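Local atomic coordinates of uncharacterized protein VPA0106 (Vibrio parahaemolyticus, PDB entry 3U07), a protein that is of unknown function but carries a signal sequence and combines two related uncharacterised domains, DUF1254 and DUF1214, in one chain. Residues E42-F46 with G305-L309; D115-T120 with L284-D288. The protein carries 2 engineered substitutions. One frame throughout, in Å; residues are numbered along the deposited sequence.

Contact 1: residues E42-F46 with G305-L309; sequences EAYKF and GQWGL
A tight turn can dock on a helix through its side chains, with the backbones held apart, as residues 305-309 illustrate. Gly305 to Gly308 form a type II beta turn, with Gln306 at phi/psi -40/138 and Trp307 at 70/13; its closing bond, Gly308 N to Gly305 O, is weak at 3.0 Å. The nearest CA atoms across the segments, those of Ala43 and Gln306, are 8.2 Å apart. Gln306, extended (chi1 t, chi2 t, chi3 43°), sends NE2 to Glu42 O in a weak 3.3 Å hydrogen bond; that carbonyl also accepts from Phe46 N. Trp307 (chi1 m, chi2 126°) meets Phe46 (chi1 t, chi2 92°) in a T-shaped stack (centroid of the Trp307 five-membered ring 4.3 Å from that of Phe46, planes at 63°), with Trp307 NE1 over the Phe46 face, 3.3 Å from CD2. Trp307 CH2 rests 3.6 Å from Ala43 CB. The contact joins helix 26-52 to the loop following helix 295-305, beside strand 161-169, whose Lys163 makes a cation-pi contact with Trp307.

Contact 2: residues D115-T120 with L284-D288; sequences DMGHYT and LGTRD
An Asx turn within a beta hairpin connection, clasped by an arginine from the start of a helix, shows how one aspartate can organise its own loop and bind another segment. Asp115 to His118 form a type I turn between strands 109-115 and 120-125, closed by His118 N to Asp115 O at 3.0 Å; His118 then takes positive phi and psi (69/37). With chi1 p, Asp115 directs OD1 to Gly117 N (2.8 Å), the Asx turn, and to Tyr119 N (3.1 Å). Its OD2 forms a salt bridge with Arg287 NE at 3.1 Å and a weak hydrogen bond with Arg287 NH2 at 3.3 Å. Arg287 (m, t, t, chi4 -83°) runs across Tyr119 (chi1 m), its CG 3.6 Å from the centroid of the Tyr119 ring in a CH-pi contact.

The nearest CA atoms across the segments are those of Thr120 and Thr286, 4.8 Å apart. Thr120 N donates to Gly285 O at 2.9 Å, and Thr286 CA lies 3.4 Å from Thr120 O as a CA-H...O contact. One water bridges His118 O and Gly285 N, both at 2.9 Å; another joins Thr120 O (2.7 Å) to Arg287 N (2.9 Å). Thr286, with chi1 p, is the N-cap, its OG1 accepting weakly from Asp288 N at 3.1 Å.

Arg287 NH1 has a second acidic partner, Asp232, and Tyr119 OH bonds to Arg295. The connection joins two neighbouring strands of an antiparallel four-stranded sheet, 109-115 and edge strand 120-125, and meets helix 287-290 through Arg287, helix 228-231 through Met228, and Arg295 of helix 295-305.

How the contacts relate
Contacts 1 and 2 have centres about 10 Å apart and come in the order 42-46, 115-120, 284-288, then 305-309, so contact 2 is nested inside the loop closed by contact 1. They meet directly. His118 NE2 lies 2.7 Å from Trp307 N, a probable hydrogen bond, and Leu284 CD1 packs 3.3 Å from Leu309 O; Met116 CE, of a selenomethionine, lies 3.6 Å from Tyr44 CA. The loop 115-120 therefore touches both parts of contact 1. Together the two contacts show a general principle: segments distant in sequence converge beside the sheet containing strands 109-115 and 161-169, here joining the N-terminal helix 26-52 to the chain that leads into strand 315-319.

Contact 1: residues E42-F46 with G305-L309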
loop_
_atom_site.group_PDB
_atom_site.type_symbol
_atom_site.label_atom_id
_atom_site.label_comp_id
_atom_site.label_asym_id
_atom_site.label_seq_id
_atom_site.Cartn_x
_atom_site.Cartn_y
_atom_site.Cartn_z
ATOM N N GLU A 42 7.069 12.872 1.214
ATOM C CA GLU A 42 5.702 12.516 1.575
ATOM C C GLU A 42 5.653 11.325 2.531
ATOM O O GLU A 42 4.786 11.258 3.400
ATOM C CB GLU A 42 4.876 12.244 0.314
ATOM C CG GLU A 42 4.720 13.468 -0.604
ATOM C CD GLU A 42 4.041 14.647 0.088
ATOM O OE1 GLU A 42 2.965 14.446 0.688
ATOM O OE2 GLU A 42 4.577 15.776 0.029
ATOM N N ALA A 43 6.583 10.386 2.388
ATOM C CA ALA A 43 6.609 9.236 3.292
ATOM C C ALA A 43 6.949 9.762 4.689
ATOM O O ALA A 43 6.349 9.354 5.683
ATOM C CB ALA A 43 7.654 8.225 2.840
ATOM N N TYR A 44 7.912 10.677 4.759
ATOM C CA TYR A 44 8.289 11.258 6.041
ATOM C C TYR A 44 7.101 11.994 6.669
ATOM O O TYR A 44 6.779 11.768 7.834
ATOM C CB TYR A 44 9.450 12.246 5.898
ATOM C CG TYR A 44 9.810 12.878 7.229
ATOM C CD1 TYR A 44 10.338 12.104 8.262
ATOM C CD2 TYR A 44 9.549 14.226 7.484
ATOM C CE1 TYR A 44 10.595 12.649 9.515
ATOM C CE2 TYR A 44 9.801 14.783 8.739
ATOM C CZ TYR A 44 10.324 13.985 9.749
ATOM O OH TYR A 44 10.564 14.509 10.997
ATOM N N LYS A 45 6.459 12.873 5.902
ATOM C CA LYS A 45 5.313 13.625 6.418
ATOM C C LYS A 45 4.271 12.673 6.979
ATOM O O LYS A 45 3.707 12.910 8.051
ATOM C CB LYS A 45 4.671 14.482 5.318
ATOM C CG LYS A 45 5.503 15.658 4.825
ATOM C CD LYS A 45 4.732 16.421 3.745
ATOM C CE LYS A 45 5.578 17.490 3.071
ATOM N NZ LYS A 45 4.854 18.104 1.919
ATOM N N PHE A 46 4.013 11.591 6.252
ATOM C CA PHE A 46 3.030 10.616 6.704
ATOM C C PHE A 46 3.483 9.987 8.020
ATOM O O PHE A 46 2.689 9.808 8.933
ATOM C CB PHE A 46 2.835 9.519 5.657
ATOM C CG PHE A 46 1.801 8.500 6.044
ATOM C CD1 PHE A 46 0.473 8.652 5.654
ATOM C CD2 PHE A 46 2.149 7.405 6.827
ATOM C CE1 PHE A 46 -0.492 7.723 6.037
ATOM C CE2 PHE A 46 1.193 6.473 7.213
ATOM C CZ PHE A 46 -0.131 6.633 6.820
ATOM N N GLY A 305 -1.660 6.676 -4.948
ATOM C CA GLY A 305 -2.017 5.727 -3.888
ATOM C C GLY A 305 -0.941 5.251 -2.921
ATOM O O GLY A 305 -0.665 4.049 -2.778
ATOM N N GLN A 306 -0.399 6.212 -2.188
ATOM C CA GLN A 306 0.661 5.958 -1.229
ATOM C C GLN A 306 0.521 4.692 -0.403
ATOM O O GLN A 306 -0.565 4.359 0.061
ATOM C CB GLN A 306 0.838 7.174 -0.311
ATOM C CG GLN A 306 2.117 7.150 0.519
ATOM C CD GLN A 306 2.199 8.324 1.481
ATOM O OE1 GLN A 306 1.210 8.675 2.121
ATOM N NE2 GLN A 306 3.381 8.930 1.595
ATOM N N TRP A 307 1.643 3.993 -0.242
ATOM C CA TRP A 307 1.712 2.751 0.526
ATOM C C TRP A 307 1.001 1.575 -0.152
ATOM O O TRP A 307 0.784 0.533 0.465
ATOM C CB TRP A 307 1.134 2.962 1.932
ATOM C CG TRP A 307 1.757 4.109 2.677
ATOM C CD1 TRP A 307 1.106 5.163 3.257
ATOM C CD2 TRP A 307 3.156 4.329 2.908
ATOM N NE1 TRP A 307 2.010 6.022 3.837
ATOM C CE2 TRP A 307 3.273 5.530 3.645
ATOM C CE3 TRP A 307 4.321 3.617 2.583
ATOM C CZ2 TRP A 307 4.511 6.049 4.040
ATOM C CZ3 TRP A 307 5.553 4.134 2.980
ATOM C CH2 TRP A 307 5.634 5.334 3.708
ATOM N N GLY A 308 0.654 1.741 -1.424
ATOM C CA GLY A 308 -0.023 0.678 -2.141
ATOM C C GLY A 308 0.849 -0.520 -2.473
ATOM O O GLY A 308 2.061 -0.405 -2.680
ATOM N N LEU A 309 0.215 -1.687 -2.506
ATOM C CA LEU A 309 0.888 -2.942 -2.831
ATOM C C LEU A 309 1.228 -3.003 -4.314
ATOM O O LEU A 309 0.543 -2.399 -5.140
ATOM C CB LEU A 309 -0.025 -4.131 -2.520
ATOM C CG LEU A 309 -0.116 -4.699 -1.106
ATOM C CD1 LEU A 309 -1.330 -5.603 -0.999
ATOM C CD2 LEU A 309 1.158 -5.481 -0.785
#

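Contact 2: residues D115-T120 with L284-D288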
loop_
_atom_site.group_PDB
_atom_site.type_symbol
_atom_site.label_atom_id
_atom_site.label_comp_id
_atom_site.label_asym_id
_atom_site.label_seq_id
_atom_site.Cartn_x
_atom_site.Cartn_y
_atom_site.Cartn_z
ATOM N N ASP A 115 9.994 0.858 2.427
ATOM C CA ASP A 115 10.957 1.755 3.032
ATOM C C ASP A 115 10.545 3.208 2.839
ATOM O O ASP A 115 9.542 3.500 2.169
ATOM C CB ASP A 115 12.373 1.511 2.485
ATOM C CG ASP A 115 12.498 1.749 0.987
ATOM O OD1 ASP A 115 11.830 2.659 0.447
ATOM O OD2 ASP A 115 13.299 1.028 0.349
HETATM N N MSE A 116 11.322 4.108 3.437
HETATM C CA MSE A 116 11.049 5.540 3.380
HETATM C C MSE A 116 11.242 6.190 2.009
HETATM O O MSE A 116 11.085 7.400 1.867
HETATM C CB MSE A 116 11.900 6.255 4.432
HETATM C CG MSE A 116 11.567 5.823 5.854
HETATM SE SE MSE A 116 9.724 6.237 6.330
HETATM C CE MSE A 116 10.005 8.127 6.573
ATOM N N GLY A 117 11.596 5.396 1.007
ATOM C CA GLY A 117 11.757 5.949 -0.326
ATOM C C GLY A 117 10.549 5.535 -1.150
ATOM O O GLY A 117 10.482 5.763 -2.360
ATOM N N HIS A 118 9.600 4.915 -0.450
ATOM C CA HIS A 118 8.340 4.393 -0.982
ATOM C C HIS A 118 8.499 3.184 -1.905
ATOM O O HIS A 118 7.782 3.041 -2.894
ATOM C CB HIS A 118 7.521 5.492 -1.678
ATOM C CG HIS A 118 6.051 5.190 -1.743
ATOM N ND1 HIS A 118 5.426 4.759 -2.893
ATOM C CD2 HIS A 118 5.092 5.227 -0.785
ATOM C CE1 HIS A 118 4.145 4.543 -2.640
ATOM N NE2 HIS A 118 3.918 4.818 -1.369
ATOM N N TYR A 119 9.457 2.320 -1.566
ATOM C CA TYR A 119 9.690 1.083 -2.313
ATOM C C TYR A 119 9.247 -0.089 -1.452
ATOM O O TYR A 119 9.563 -0.142 -0.261
ATOM C CB TYR A 119 11.172 0.853 -2.619
ATOM C CG TYR A 119 11.766 1.750 -3.659
ATOM C CD1 TYR A 119 12.521 2.861 -3.296
ATOM C CD2 TYR A 119 11.588 1.482 -5.014
ATOM C CE1 TYR A 119 13.086 3.685 -4.255
ATOM C CE2 TYR A 119 12.150 2.300 -5.984
ATOM C CZ TYR A 119 12.897 3.400 -5.597
ATOM O OH TYR A 119 13.451 4.223 -6.546
ATOM N N THR A 120 8.510 -1.023 -2.041
ATOM C CA THR A 120 8.114 -2.210 -1.298
ATOM C C THR A 120 9.410 -3.039 -1.200
ATOM O O THR A 120 10.102 -3.226 -2.204
ATOM C CB THR A 120 7.029 -3.009 -2.059
ATOM O OG1 THR A 120 5.750 -2.385 -1.860
ATOM C CG2 THR A 120 6.978 -4.450 -1.571
ATOM N N LEU A 284 3.956 1.341 -8.519
ATOM C CA LEU A 284 4.165 0.662 -7.251
ATOM C C LEU A 284 5.045 -0.550 -7.474
ATOM O O LEU A 284 4.731 -1.411 -8.291
ATOM C CB LEU A 284 2.810 0.242 -6.669
ATOM C CG LEU A 284 1.811 1.385 -6.435
ATOM C CD1 LEU A 284 0.451 0.819 -6.055
ATOM C CD2 LEU A 284 2.333 2.304 -5.326
ATOM N N GLY A 285 6.152 -0.620 -6.744
ATOM C CA GLY A 285 7.051 -1.744 -6.920
ATOM C C GLY A 285 8.214 -1.768 -5.944
ATOM O O GLY A 285 8.174 -1.142 -4.880
ATOM N N THR A 286 9.260 -2.490 -6.323
ATOM C CA THR A 286 10.444 -2.647 -5.492
ATOM C C THR A 286 11.607 -1.905 -6.124
ATOM O O THR A 286 11.502 -1.400 -7.245
ATOM C CB THR A 286 10.846 -4.126 -5.415
ATOM O OG1 THR A 286 11.332 -4.541 -6.701
ATOM C CG2 THR A 286 9.641 -4.996 -5.043
ATOM N N ARG A 287 12.729 -1.827 -5.416
ATOM C CA ARG A 287 13.900 -1.163 -6.000
ATOM C C ARG A 287 14.397 -2.017 -7.180
ATOM O O ARG A 287 15.026 -1.472 -8.104
ATOM C CB ARG A 287 15.019 -1.026 -4.970
ATOM C CG ARG A 287 14.699 0.017 -3.907
ATOM C CD ARG A 287 15.819 0.270 -2.913
ATOM N NE ARG A 287 15.420 1.256 -1.911
ATOM C CZ ARG A 287 15.462 2.577 -2.074
ATOM N NH1 ARG A 287 15.896 3.107 -3.212
ATOM N NH2 ARG A 287 15.062 3.369 -1.090
ATOM N N ASP A 288 14.128 -3.307 -7.199
ATOM C CA ASP A 288 14.639 -4.010 -8.351
ATOM C C ASP A 288 13.890 -3.674 -9.638
ATOM O O ASP A 288 14.440 -3.782 -10.731
ATOM C CB ASP A 288 14.605 -5.482 -8.096
ATOM C CG ASP A 288 15.911 -5.992 -7.541
ATOM O OD1 ASP A 288 16.957 -5.703 -8.157
ATOM O OD2 ASP A 288 15.894 -6.703 -6.511
HETATM O O HOH W 1 6.260 1.420 -4.735
HETATM O O HOH W 2 12.684 -2.787 -2.724
#